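Side-chain contacts in insecticidal Delta-Endotoxin Cry8Ea1 (Bacillus Thuringiensis, PDB 3EB7), which is toxic to soil-dwelling larvae of Holotrichia parallela, probably by binding receptors in the insect midgut and opening pores in its cell membranes: residues 27-32 and 151-156; 174-179 and 539-544; 181-186 and 468-473; 244-249 and 254-259; 288-293 and 356-361. All coordinates share one frame; numbering follows the deposited sequence.

Interaction 1 of 5, residues 27-32 and 151-156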
# COMPACT_ATOMS: atom_id res chain seq x y z
N GLY A 27 13.96 -23.61 -1.60
CA GLY A 27 13.89 -23.54 -0.13
C GLY A 27 12.98 -22.43 0.39
O GLY A 27 12.04 -22.70 1.16
N PRO A 28 13.26 -21.17 -0.01
CA PRO A 28 12.40 -20.01 0.26
C PRO A 28 10.93 -20.20 -0.17
O PRO A 28 10.04 -19.80 0.59
CB PRO A 28 13.06 -18.89 -0.54
CG PRO A 28 14.53 -19.29 -0.54
CD PRO A 28 14.49 -20.77 -0.73
N ILE A 29 10.69 -20.82 -1.33
CA ILE A 29 9.36 -21.03 -1.87
C ILE A 29 8.57 -22.04 -1.02
O ILE A 29 7.36 -21.86 -0.80
CB ILE A 29 9.42 -21.37 -3.41
CG1 ILE A 29 9.74 -20.10 -4.21
CG2 ILE A 29 8.11 -22.02 -3.96
CD1 ILE A 29 10.04 -20.36 -5.62
N VAL A 30 9.24 -23.06 -0.51
CA VAL A 30 8.58 -24.06 0.34
C VAL A 30 8.19 -23.42 1.68
O VAL A 30 7.06 -23.57 2.16
CB VAL A 30 9.46 -25.30 0.54
CG1 VAL A 30 8.92 -26.22 1.66
CG2 VAL A 30 9.54 -26.06 -0.77
N SER A 31 9.14 -22.66 2.22
CA SER A 31 8.97 -21.89 3.42
C SER A 31 7.82 -20.85 3.34
O SER A 31 7.08 -20.64 4.31
CB SER A 31 10.32 -21.20 3.72
OG SER A 31 10.17 -20.07 4.58
N LEU A 32 7.72 -20.19 2.19
CA LEU A 32 6.67 -19.24 1.88
C LEU A 32 5.28 -19.89 1.87
O LEU A 32 4.37 -19.40 2.51
CB LEU A 32 6.97 -18.59 0.51
CG LEU A 32 5.92 -17.70 -0.16
CD1 LEU A 32 5.47 -16.54 0.78
CD2 LEU A 32 6.49 -17.15 -1.46
N SER A 151 6.94 -21.73 -13.86
CA SER A 151 8.09 -21.06 -14.47
C SER A 151 9.45 -21.44 -13.90
O SER A 151 10.44 -21.49 -14.61
CB SER A 151 7.94 -19.54 -14.37
OG SER A 151 7.16 -19.10 -15.43
N ILE A 152 9.50 -21.65 -12.60
CA ILE A 152 10.76 -22.00 -11.94
C ILE A 152 11.06 -23.51 -11.96
O ILE A 152 12.22 -23.89 -12.03
CB ILE A 152 10.78 -21.47 -10.50
CG1 ILE A 152 10.53 -19.95 -10.52
CG2 ILE A 152 12.13 -21.72 -9.83
CD1 ILE A 152 9.91 -19.45 -9.24
N PHE A 153 10.02 -24.34 -11.92
CA PHE A 153 10.19 -25.76 -11.67
C PHE A 153 9.67 -26.65 -12.80
O PHE A 153 9.91 -27.85 -12.81
CB PHE A 153 9.49 -26.16 -10.38
CG PHE A 153 9.86 -25.32 -9.17
CD1 PHE A 153 8.86 -24.85 -8.31
CD2 PHE A 153 11.20 -25.06 -8.85
CE1 PHE A 153 9.17 -24.10 -7.18
CE2 PHE A 153 11.54 -24.30 -7.72
CZ PHE A 153 10.51 -23.81 -6.89
N GLY A 154 8.95 -26.06 -13.75
CA GLY A 154 8.28 -26.81 -14.80
C GLY A 154 9.18 -27.74 -15.58
O GLY A 154 8.88 -28.91 -15.74
N GLU A 155 10.29 -27.22 -16.08
CA GLU A 155 11.22 -28.03 -16.85
C GLU A 155 11.74 -29.21 -16.01
O GLU A 155 11.69 -30.36 -16.46
CB GLU A 155 12.33 -27.15 -17.42
CG GLU A 155 13.73 -27.75 -17.35
CD GLU A 155 14.78 -26.66 -17.18
OE1 GLU A 155 15.56 -26.70 -16.17
OE2 GLU A 155 14.81 -25.75 -18.05
N GLU A 156 12.20 -28.91 -14.79
CA GLU A 156 12.56 -29.90 -13.77
C GLU A 156 11.55 -31.04 -13.56
O GLU A 156 11.94 -32.20 -13.40
CB GLU A 156 12.80 -29.17 -12.45
CG GLU A 156 14.06 -29.57 -11.78
CD GLU A 156 14.99 -28.39 -11.46
OE1 GLU A 156 16.22 -28.61 -11.59
OE2 GLU A 156 14.51 -27.28 -11.09
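Ile29 and Ile152 point their ends at each other, delta methyl to delta methyl, with CD1 of Ile29 3.7 Å from CD1 of Ile152. Ile29 has CG1 beside its backbone N (chi1 -74°) and the chain stretched beyond it (chi2 170°), which carries CD1 well out from its helix, while CG2 projects on a second branch. Both branches find Phe153. CD1 of Ile29 lies 3.7 Å from CZ of Phe153, coming in obliquely, and CG2 of Ile29 sits in the ring plane at the edge, 4.0 Å from CE1 of Phe153. The contact ties helix 26-40 to the C-terminal part of helix 133-153 within the helical bundle of the toxin's N-terminal domain, across a CA-CA spacing of 10.2 Å between Ile29 and Ile152. CB of Ile152 covers the centre of one face of the Phe153 ring, 3.9 Å above its plane, so the two neighbours present one joint apolar surface. Trp92 of helix 65-93 meets the same ring edge-to-face, and Met227 touches Ile152.

Interaction 2 of 5, residues 174-179 and 539-544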
# COMPACT_ATOMS: atom_id res chain seq x y z
N LEU A 174 -3.43 -13.41 -16.86
CA LEU A 174 -4.18 -13.43 -15.60
C LEU A 174 -3.74 -12.31 -14.67
O LEU A 174 -4.59 -11.73 -13.97
CB LEU A 174 -4.10 -14.81 -14.93
CG LEU A 174 -4.92 -15.97 -15.54
CD1 LEU A 174 -4.67 -17.29 -14.75
CD2 LEU A 174 -6.46 -15.71 -15.69
N ILE A 175 -2.45 -11.96 -14.69
CA ILE A 175 -2.00 -10.76 -14.01
C ILE A 175 -2.86 -9.57 -14.43
O ILE A 175 -3.40 -8.85 -13.58
CB ILE A 175 -0.51 -10.41 -14.26
CG1 ILE A 175 0.40 -11.47 -13.65
CG2 ILE A 175 -0.17 -8.99 -13.70
CD1 ILE A 175 1.84 -11.39 -14.16
N ALA A 176 -2.99 -9.38 -15.75
CA ALA A 176 -3.83 -8.31 -16.32
C ALA A 176 -5.27 -8.40 -15.86
O ALA A 176 -5.81 -7.45 -15.33
CB ALA A 176 -3.77 -8.30 -17.86
N GLN A 177 -5.88 -9.56 -16.05
CA GLN A 177 -7.31 -9.73 -15.73
C GLN A 177 -7.61 -9.55 -14.23
O GLN A 177 -8.54 -8.84 -13.88
CB GLN A 177 -7.80 -11.10 -16.23
CG GLN A 177 -9.13 -11.51 -15.59
CD GLN A 177 -9.68 -12.88 -16.03
OE1 GLN A 177 -9.60 -13.26 -17.21
NE2 GLN A 177 -10.25 -13.63 -15.08
N TYR A 178 -6.83 -10.19 -13.35
CA TYR A 178 -6.99 -10.07 -11.90
C TYR A 178 -6.69 -8.65 -11.42
O TYR A 178 -7.35 -8.16 -10.54
CB TYR A 178 -6.09 -11.07 -11.13
CG TYR A 178 -6.38 -12.57 -11.35
CD1 TYR A 178 -5.42 -13.53 -11.07
CD2 TYR A 178 -7.61 -13.00 -11.84
CE1 TYR A 178 -5.66 -14.89 -11.27
CE2 TYR A 178 -7.88 -14.35 -12.06
CZ TYR A 178 -6.90 -15.30 -11.77
OH TYR A 178 -7.18 -16.65 -11.96
N SER A 179 -5.68 -7.98 -11.99
CA SER A 179 -5.42 -6.61 -11.60
C SER A 179 -6.62 -5.74 -11.95
O SER A 179 -7.10 -4.96 -11.12
CB SER A 179 -4.14 -6.07 -12.26
OG SER A 179 -3.01 -6.85 -11.93
N LEU A 539 -7.74 3.75 -18.13
CA LEU A 539 -6.46 3.02 -18.28
C LEU A 539 -6.55 1.67 -17.60
O LEU A 539 -7.15 1.54 -16.57
CB LEU A 539 -5.26 3.82 -17.76
CG LEU A 539 -5.10 5.21 -18.38
CD1 LEU A 539 -3.84 5.96 -17.86
CD2 LEU A 539 -5.12 5.14 -19.93
N LYS A 540 -5.95 0.66 -18.21
CA LYS A 540 -5.96 -0.70 -17.68
C LYS A 540 -4.56 -1.22 -17.47
O LYS A 540 -3.59 -0.57 -17.87
CB LYS A 540 -6.75 -1.60 -18.61
CG LYS A 540 -8.18 -1.82 -18.11
CD LYS A 540 -9.13 -0.79 -18.59
CE LYS A 540 -10.57 -1.21 -18.29
NZ LYS A 540 -11.04 -0.94 -16.90
N TYR A 541 -4.44 -2.39 -16.85
CA TYR A 541 -3.13 -3.01 -16.64
C TYR A 541 -2.24 -3.02 -17.91
O TYR A 541 -1.10 -2.60 -17.84
CB TYR A 541 -3.25 -4.44 -16.08
CG TYR A 541 -1.89 -4.99 -15.79
CD1 TYR A 541 -1.22 -4.66 -14.60
CD2 TYR A 541 -1.21 -5.76 -16.75
CE1 TYR A 541 0.09 -5.12 -14.35
CE2 TYR A 541 0.10 -6.22 -16.52
CZ TYR A 541 0.73 -5.90 -15.31
OH TYR A 541 2.00 -6.38 -15.06
N GLU A 542 -2.79 -3.49 -19.04
CA GLU A 542 -2.06 -3.59 -20.33
C GLU A 542 -1.48 -2.26 -20.90
O GLU A 542 -0.56 -2.29 -21.73
CB GLU A 542 -2.96 -4.22 -21.39
CG GLU A 542 -4.19 -3.37 -21.69
CD GLU A 542 -4.99 -3.87 -22.91
OE1 GLU A 542 -5.47 -2.99 -23.69
OE2 GLU A 542 -5.10 -5.13 -23.10
N ASN A 543 -2.02 -1.12 -20.46
CA ASN A 543 -1.51 0.18 -20.82
C ASN A 543 -0.22 0.56 -20.09
O ASN A 543 0.35 1.62 -20.35
CB ASN A 543 -2.57 1.26 -20.56
CG ASN A 543 -3.88 1.01 -21.34
OD1 ASN A 543 -3.86 0.80 -22.56
ND2 ASN A 543 -5.00 1.06 -20.64
N PHE A 544 0.28 -0.29 -19.20
CA PHE A 544 1.62 -0.04 -18.61
C PHE A 544 2.71 -0.80 -19.29
O PHE A 544 2.55 -1.99 -19.54
CB PHE A 544 1.58 -0.31 -17.11
CG PHE A 544 0.66 0.61 -16.40
CD1 PHE A 544 -0.65 0.25 -16.16
CD2 PHE A 544 1.10 1.90 -16.06
CE1 PHE A 544 -1.50 1.14 -15.54
CE2 PHE A 544 0.26 2.79 -15.45
CZ PHE A 544 -1.04 2.42 -15.18
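The interface between the helical N-terminal domain and the C-terminal beta domain is bridged here by one aromatic side chain: Tyr541, at the start of the short 3-10 segment 541-543, lies against Ile175, Ala176 and Ser179 of helix 161-191. The backbones come close, with the CA of Ala176 5.4 Å from the CA of Tyr541. With CG of Tyr541 opposite its backbone N (chi1 -176°), the ring is laid slantwise over the helix, where Ile175 and Ser179, one turn apart, both touch it. CG2 of Ile175 sits over one ring face in a CH-pi contact, 4.0 Å from the centroid of the Tyr541 ring and 27° off its normal. It lies nearest the hydroxyl end, 3.6 Å from CZ of Tyr541. CB of Ala176 meets CD2 of Tyr541 at 3.8 Å, and OG of Ser179 approaches CD1 of Tyr541 obliquely at 3.9 Å. That hydroxyl is committed to its own helix, donating to O of Ile175 at 2.6 Å from OG of Ser179; the backbone N of Ser179 reaches the same oxygen from the other face of the carbonyl plane. Asp180 accepts a hydrogen bond from N of Tyr541, and Pro223 and Arg504 also touch the Tyr541 side chain. An aromatic loop residue laid on a long helix of the bundle in this way belongs to the domain I-domain III interface of the three-domain Cry toxins.

Interaction 3 of 5, residues 181-186 and 468-473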
# COMPACT_ATOMS: atom_id res chain seq x y z
N HIS A 181 -9.85 -6.48 -12.53
CA HIS A 181 -11.02 -6.77 -11.71
C HIS A 181 -10.93 -6.08 -10.32
O HIS A 181 -11.85 -5.41 -9.89
CB HIS A 181 -11.22 -8.30 -11.62
CG HIS A 181 -12.36 -8.70 -10.73
ND1 HIS A 181 -13.64 -8.91 -11.20
CD2 HIS A 181 -12.41 -8.89 -9.39
CE1 HIS A 181 -14.42 -9.25 -10.20
NE2 HIS A 181 -13.71 -9.25 -9.08
N CYS A 182 -9.79 -6.23 -9.65
CA CYS A 182 -9.49 -5.56 -8.38
C CYS A 182 -9.66 -4.03 -8.40
O CYS A 182 -10.39 -3.47 -7.58
CB CYS A 182 -8.05 -5.86 -7.95
SG CYS A 182 -7.80 -7.57 -7.38
N VAL A 183 -8.95 -3.37 -9.30
CA VAL A 183 -9.00 -1.91 -9.39
C VAL A 183 -10.44 -1.47 -9.68
O VAL A 183 -10.98 -0.63 -8.96
CB VAL A 183 -7.97 -1.37 -10.43
CG1 VAL A 183 -8.14 0.16 -10.67
CG2 VAL A 183 -6.53 -1.74 -9.97
N GLN A 184 -11.06 -2.08 -10.68
CA GLN A 184 -12.43 -1.75 -11.06
C GLN A 184 -13.46 -1.82 -9.93
O GLN A 184 -14.16 -0.84 -9.66
CB GLN A 184 -12.91 -2.59 -12.27
CG GLN A 184 -14.40 -2.38 -12.56
CD GLN A 184 -15.01 -3.39 -13.54
OE1 GLN A 184 -14.32 -4.04 -14.32
NE2 GLN A 184 -16.34 -3.52 -13.48
N TRP A 185 -13.55 -2.99 -9.27
CA TRP A 185 -14.47 -3.20 -8.16
C TRP A 185 -14.07 -2.48 -6.90
O TRP A 185 -14.94 -2.09 -6.13
CB TRP A 185 -14.73 -4.68 -7.94
CG TRP A 185 -15.48 -5.22 -9.14
CD1 TRP A 185 -14.95 -5.94 -10.17
CD2 TRP A 185 -16.86 -4.99 -9.48
NE1 TRP A 185 -15.92 -6.23 -11.11
CE2 TRP A 185 -17.10 -5.65 -10.72
CE3 TRP A 185 -17.91 -4.30 -8.86
CZ2 TRP A 185 -18.37 -5.65 -11.35
CZ3 TRP A 185 -19.21 -4.30 -9.51
CH2 TRP A 185 -19.41 -4.98 -10.73
N TYR A 186 -12.77 -2.22 -6.72
CA TYR A 186 -12.34 -1.28 -5.67
C TYR A 186 -12.95 0.11 -5.92
O TYR A 186 -13.50 0.69 -4.99
CB TYR A 186 -10.81 -1.19 -5.55
CG TYR A 186 -10.38 -0.06 -4.63
CD1 TYR A 186 -10.16 -0.29 -3.25
CD2 TYR A 186 -10.19 1.24 -5.13
CE1 TYR A 186 -9.77 0.78 -2.38
CE2 TYR A 186 -9.81 2.29 -4.30
CZ TYR A 186 -9.61 2.07 -2.92
OH TYR A 186 -9.19 3.15 -2.13
N GLY A 468 -2.56 5.56 -9.75
CA GLY A 468 -1.76 4.84 -8.79
C GLY A 468 -2.48 3.70 -8.09
O GLY A 468 -1.83 2.93 -7.40
N HIS A 469 -3.79 3.55 -8.28
CA HIS A 469 -4.47 2.33 -7.84
C HIS A 469 -3.85 1.09 -8.41
O HIS A 469 -3.90 0.05 -7.79
CB HIS A 469 -5.95 2.30 -8.15
CG HIS A 469 -6.77 3.25 -7.33
ND1 HIS A 469 -8.05 3.61 -7.69
CD2 HIS A 469 -6.50 3.91 -6.18
CE1 HIS A 469 -8.53 4.45 -6.79
NE2 HIS A 469 -7.60 4.65 -5.87
N TYR A 470 -3.26 1.21 -9.59
CA TYR A 470 -2.48 0.13 -10.20
C TYR A 470 -1.02 0.03 -9.72
O TYR A 470 -0.39 -1.02 -9.89
CB TYR A 470 -2.47 0.28 -11.72
CG TYR A 470 -3.73 -0.19 -12.41
CD1 TYR A 470 -4.73 0.72 -12.77
CD2 TYR A 470 -3.94 -1.56 -12.67
CE1 TYR A 470 -5.91 0.29 -13.40
CE2 TYR A 470 -5.11 -2.00 -13.28
CZ TYR A 470 -6.09 -1.07 -13.64
OH TYR A 470 -7.24 -1.52 -14.26
N LEU A 471 -0.47 1.11 -9.12
CA LEU A 471 1.01 1.24 -8.97
C LEU A 471 1.48 1.15 -7.51
O LEU A 471 2.66 1.00 -7.24
CB LEU A 471 1.49 2.56 -9.63
CG LEU A 471 0.84 2.91 -10.98
CD1 LEU A 471 1.21 4.31 -11.47
CD2 LEU A 471 1.18 1.88 -12.08
N GLY A 472 0.54 1.27 -6.57
CA GLY A 472 0.84 1.24 -5.15
C GLY A 472 1.22 2.61 -4.65
O GLY A 472 1.80 2.73 -3.56
N GLY A 473 0.88 3.63 -5.44
CA GLY A 473 1.26 5.04 -5.17
C GLY A 473 1.10 5.92 -6.42
O GLY A 473 0.82 5.42 -7.48
O HOH W 1 -7.80 5.50 -3.08
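His469 turns its imidazole toward Tyr186 of helix 161-191 and receives the edge of the phenol ring on its face, a T-shaped pair with centroids 4.9 Å apart and planes at 73°. CE2 of Tyr186 makes the approach, 3.5 Å from CE1 of His469 and off the centre of the imidazole. A water bridges the outer ends of the two rings, 2.9 Å from OH of Tyr186 and 2.9 Å from NE2 of His469, while ND1 of His469 is hydrogen-bonded to Arg187, so both ring nitrogens have partners. Tyr470 offers a whole face to Val183. CG2 of Val183 stands 3.6 Å above the centre of that ring, a CH-pi contact 12° off the normal, and CG1, opposite the backbone N (chi1 172°), rests 3.5 Å from CE1 of Tyr470. OH of Tyr470 is hydrogen-bonded to Asp180, about one turn before Val183 on the same helix. Leu471 and Gly472 then fold the loop back, their backbone N atoms both bonded to O of Gly468, at 2.8 Å from N of Leu471. The backbone of Gly472 pairs with Arg240. Two consecutive aromatic residues of a beta-domain loop, pressed on one helix, are part of the interface of the helical domain I with the C-terminal beta domain III in three-domain Cry toxins.

Interaction 4 of 5, residues 244-249 and 254-259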
# COMPACT_ATOMS: atom_id res chain seq x y z
N THR A 244 -6.06 6.79 8.83
CA THR A 244 -6.84 6.12 9.90
C THR A 244 -8.14 6.86 10.15
O THR A 244 -8.33 7.96 9.64
CB THR A 244 -6.02 5.92 11.23
OG1 THR A 244 -5.34 7.12 11.58
CG2 THR A 244 -5.00 4.80 11.06
N ASP A 245 -9.05 6.29 10.96
CA ASP A 245 -10.34 6.96 11.20
C ASP A 245 -10.11 8.29 11.94
O ASP A 245 -9.17 8.42 12.70
CB ASP A 245 -11.34 6.07 11.96
CG ASP A 245 -11.91 4.88 11.13
OD1 ASP A 245 -11.70 4.71 9.90
OD2 ASP A 245 -12.60 4.05 11.77
N PRO A 246 -10.96 9.30 11.70
CA PRO A 246 -10.80 10.54 12.45
C PRO A 246 -10.80 10.32 14.00
O PRO A 246 -11.54 9.45 14.53
CB PRO A 246 -12.01 11.37 11.99
CG PRO A 246 -12.30 10.90 10.64
CD PRO A 246 -12.06 9.40 10.71
N ILE A 247 -9.98 11.10 14.72
CA ILE A 247 -9.80 10.92 16.16
C ILE A 247 -10.82 11.78 16.90
O ILE A 247 -10.50 12.88 17.43
CB ILE A 247 -8.34 11.16 16.62
CG1 ILE A 247 -7.39 10.33 15.72
CG2 ILE A 247 -8.18 10.72 18.09
CD1 ILE A 247 -5.94 10.71 15.81
N GLY A 248 -12.05 11.28 16.90
CA GLY A 248 -13.20 11.92 17.53
C GLY A 248 -14.04 10.82 18.16
O GLY A 248 -14.06 9.68 17.69
N ALA A 249 -14.72 11.16 19.25
CA ALA A 249 -15.48 10.19 19.99
C ALA A 249 -16.73 9.78 19.20
O ALA A 249 -17.34 10.60 18.52
CB ALA A 249 -15.85 10.77 21.37
N GLY A 254 -23.22 10.53 21.91
CA GLY A 254 -22.90 11.63 21.00
C GLY A 254 -21.67 11.35 20.16
O GLY A 254 -20.64 10.92 20.68
N SER A 255 -21.77 11.56 18.86
CA SER A 255 -20.62 11.40 17.98
C SER A 255 -20.14 12.74 17.42
O SER A 255 -20.94 13.66 17.22
CB SER A 255 -20.90 10.42 16.87
OG SER A 255 -21.54 9.27 17.38
N TRP A 256 -18.84 12.83 17.18
CA TRP A 256 -18.26 14.08 16.69
C TRP A 256 -18.94 14.54 15.40
O TRP A 256 -19.12 15.75 15.17
CB TRP A 256 -16.72 13.95 16.53
CG TRP A 256 -16.28 13.02 15.43
CD1 TRP A 256 -15.97 11.69 15.54
CD2 TRP A 256 -16.12 13.36 14.04
NE1 TRP A 256 -15.59 11.19 14.31
CE2 TRP A 256 -15.68 12.19 13.38
CE3 TRP A 256 -16.28 14.55 13.31
CZ2 TRP A 256 -15.43 12.16 12.01
CZ3 TRP A 256 -16.04 14.54 11.96
CH2 TRP A 256 -15.59 13.35 11.31
N TYR A 257 -19.38 13.58 14.59
CA TYR A 257 -19.95 13.82 13.26
C TYR A 257 -21.44 14.10 13.26
O TYR A 257 -22.06 14.21 12.21
CB TYR A 257 -19.64 12.64 12.34
CG TYR A 257 -20.06 11.25 12.82
CD1 TYR A 257 -21.38 10.98 13.19
CD2 TYR A 257 -19.16 10.20 12.81
CE1 TYR A 257 -21.78 9.71 13.58
CE2 TYR A 257 -19.53 8.93 13.22
CZ TYR A 257 -20.84 8.70 13.61
OH TYR A 257 -21.21 7.45 13.99
N ASP A 258 -22.00 14.22 14.45
CA ASP A 258 -23.41 14.61 14.62
C ASP A 258 -23.60 16.04 14.15
O ASP A 258 -24.67 16.40 13.67
CB ASP A 258 -23.80 14.58 16.11
CG ASP A 258 -24.12 13.18 16.62
OD1 ASP A 258 -24.25 12.23 15.80
OD2 ASP A 258 -24.25 13.07 17.88
N SER A 259 -22.59 16.87 14.35
CA SER A 259 -22.68 18.25 13.86
C SER A 259 -21.34 18.68 13.30
O SER A 259 -20.50 19.21 14.00
CB SER A 259 -23.21 19.17 14.95
OG SER A 259 -23.50 20.45 14.43
O HOH W 2 -14.16 8.76 13.57
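Ala249 and Trp256 pair through their backbones as the loop between strand 241-243 and helix 263-270 doubles back, N of Trp256 donating to O of Ala249 at 3.0 Å (N-H...O 153°). The carbonyl points almost straight at the donor, with 172° at the oxygen, and CA of Ser255 adds a CH...O contact of 3.4 Å to the same O of Ala249. An inverse gamma turn centred on Ile247, closed by a weak bond, bends the first segment between Pro246 and Gly248, the two residues that meet the indole. With chi1 at 68°, CG of Trp256 lies between its backbone N and carbonyl carbon, which sends the ring back against them. CZ2 of Trp256 packs on CB of Pro246 at 3.5 Å, and CD1 of Trp256 comes to 3.4 Å from CA of Gly248, where no side chain intervenes. In the indole plane, NE1 of Trp256 donates to a water at 2.9 Å, and that water donates to O of Pro246. Val427 and Val202 add apolar cover to the Trp256 side chain. The buried indole N-H thus has its polar need met, and backbone, water and apolar contacts together probably restrain the ring's rotation.

Interaction 5 of 5, residues 288-293 and 356-361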
# COMPACT_ATOMS: atom_id res chain seq x y z
N GLY A 288 -6.10 24.15 23.91
CA GLY A 288 -7.09 25.00 24.52
C GLY A 288 -7.72 24.29 25.70
O GLY A 288 -7.63 23.09 25.85
N ARG A 289 -8.36 25.08 26.55
CA ARG A 289 -9.05 24.60 27.72
C ARG A 289 -10.54 24.92 27.55
O ARG A 289 -10.91 26.08 27.35
CB ARG A 289 -8.48 25.26 28.99
CG ARG A 289 -9.04 24.66 30.27
CD ARG A 289 -8.30 25.21 31.52
NE ARG A 289 -8.61 24.51 32.77
CZ ARG A 289 -9.74 24.65 33.46
NH1 ARG A 289 -10.69 25.48 33.05
NH2 ARG A 289 -9.93 23.99 34.58
N SER A 290 -11.38 23.89 27.59
CA SER A 290 -12.83 24.04 27.71
C SER A 290 -13.21 23.56 29.09
O SER A 290 -12.73 22.53 29.55
CB SER A 290 -13.54 23.18 26.69
OG SER A 290 -13.07 23.48 25.39
N SER A 291 -14.06 24.30 29.77
CA SER A 291 -14.41 23.91 31.12
C SER A 291 -15.89 23.96 31.37
O SER A 291 -16.65 24.76 30.80
CB SER A 291 -13.68 24.73 32.19
OG SER A 291 -14.29 25.99 32.36
N PHE A 292 -16.31 23.09 32.24
CA PHE A 292 -17.67 23.02 32.67
C PHE A 292 -17.69 22.83 34.16
O PHE A 292 -17.10 21.92 34.65
CB PHE A 292 -18.39 21.84 32.00
CG PHE A 292 -19.72 21.63 32.52
CD1 PHE A 292 -20.63 22.63 32.47
CD2 PHE A 292 -20.03 20.49 33.18
CE1 PHE A 292 -21.84 22.48 32.99
CE2 PHE A 292 -21.24 20.33 33.71
CZ PHE A 292 -22.16 21.32 33.61
N SER A 293 -18.37 23.68 34.91
CA SER A 293 -18.37 23.50 36.34
C SER A 293 -16.96 23.48 36.89
O SER A 293 -16.01 23.70 36.20
CB SER A 293 -19.04 22.17 36.71
OG SER A 293 -19.78 22.27 37.88
N SER A 356 -24.50 21.64 25.90
CA SER A 356 -23.67 21.29 24.74
C SER A 356 -22.61 20.23 25.05
O SER A 356 -22.36 19.89 26.21
CB SER A 356 -23.01 22.56 24.15
OG SER A 356 -22.26 23.27 25.12
N LYS A 357 -22.02 19.68 24.00
CA LYS A 357 -20.88 18.78 24.12
C LYS A 357 -19.69 19.40 23.41
O LYS A 357 -19.86 20.02 22.37
CB LYS A 357 -21.18 17.43 23.51
CG LYS A 357 -22.43 16.78 24.04
CD LYS A 357 -22.61 15.38 23.51
CE LYS A 357 -24.06 15.05 23.42
NZ LYS A 357 -24.68 15.73 22.25
N TYR A 358 -18.49 19.21 23.95
CA TYR A 358 -17.25 19.63 23.32
C TYR A 358 -16.42 18.40 23.04
O TYR A 358 -16.06 17.66 23.97
CB TYR A 358 -16.36 20.46 24.25
CG TYR A 358 -16.88 21.70 24.93
CD1 TYR A 358 -17.85 21.64 25.94
CD2 TYR A 358 -16.28 22.94 24.65
CE1 TYR A 358 -18.26 22.80 26.62
CE2 TYR A 358 -16.66 24.11 25.34
CZ TYR A 358 -17.65 24.04 26.31
OH TYR A 358 -18.00 25.21 26.95
N TYR A 359 -16.05 18.23 21.77
CA TYR A 359 -15.21 17.12 21.37
C TYR A 359 -13.79 17.59 21.20
O TYR A 359 -13.57 18.76 20.86
CB TYR A 359 -15.72 16.51 20.06
CG TYR A 359 -17.12 15.94 20.18
CD1 TYR A 359 -18.22 16.72 19.91
CD2 TYR A 359 -17.31 14.62 20.55
CE1 TYR A 359 -19.50 16.20 20.02
CE2 TYR A 359 -18.59 14.08 20.68
CZ TYR A 359 -19.66 14.89 20.43
OH TYR A 359 -20.91 14.40 20.54
N GLY A 360 -12.83 16.71 21.48
CA GLY A 360 -11.42 17.01 21.20
C GLY A 360 -10.47 15.97 21.75
O GLY A 360 -10.83 15.25 22.67
N VAL A 361 -9.25 15.93 21.22
CA VAL A 361 -8.27 14.93 21.63
C VAL A 361 -7.55 15.44 22.91
O VAL A 361 -6.97 16.54 22.91
CB VAL A 361 -7.26 14.66 20.47
CG1 VAL A 361 -6.03 13.80 20.91
CG2 VAL A 361 -7.99 14.06 19.24
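Ser290 and Tyr358 bring together strands 278-292 and 357-369, which run in roughly opposite directions but belong to different antiparallel sheets, with CA atoms 7.6 Å apart at these two residues. Each keeps its backbone pairing within its own sheet, Ser290 with Leu298 and Tyr358 with Leu351, so no backbone bond joins the two segments, and the contact is made chiefly by side chains. Ser290 and Tyr358 both direct their CB toward the opposite strand. In Tyr358, CG lies beside the backbone N (chi1 -55°), and the CD2-CE2 side of the ring comes against Ser290. OG of Ser290 comes to 3.3 Å from CD2 of Tyr358, meeting the ring obliquely, and CB of Ser290 lies 3.5 Å from CE2 of Tyr358. The phenol reaches on toward the next residue, where OH of Tyr358 is 4.1 Å from O of Ser291, too long for a hydrogen bond. Ala353 also touches the Tyr358 side chain, and Phe292 meets the ring of Tyr354 edge-to-face. In the beta-prism domain of Cry toxins, loops at the ends of such hairpins are thought to take part in receptor recognition. No hydrogen bond joins the two segments: a small hydroxymethyl group fits against a partly exposed ring, and van der Waals contact carries what is a modest contact burying about 122 Å² between the two segments, both sides summed.

Interactions 2 and 3 lie on successive turns of helix 161-191, centres 10 Å apart, and touch: CE2 of Phe544 is 3.6 Å from CD2 of Leu471. Asp180, between their helical segments, bonds both N of Tyr541 and OH of Tyr470, joining them into one interface with the C-terminal beta domain. Interaction 1 is internal to the helical bundle, its centre about 25 Å from that of interaction 2. Interactions 4 and 5 share the middle beta domain, centres 15 Å apart; OH of Tyr359 lies 3.2 Å from C of Gly254, and CG2 of Val361 packs on O of Ile247. Interaction 5 is about 61 Å, centre to centre, from interaction 1, across the molecule.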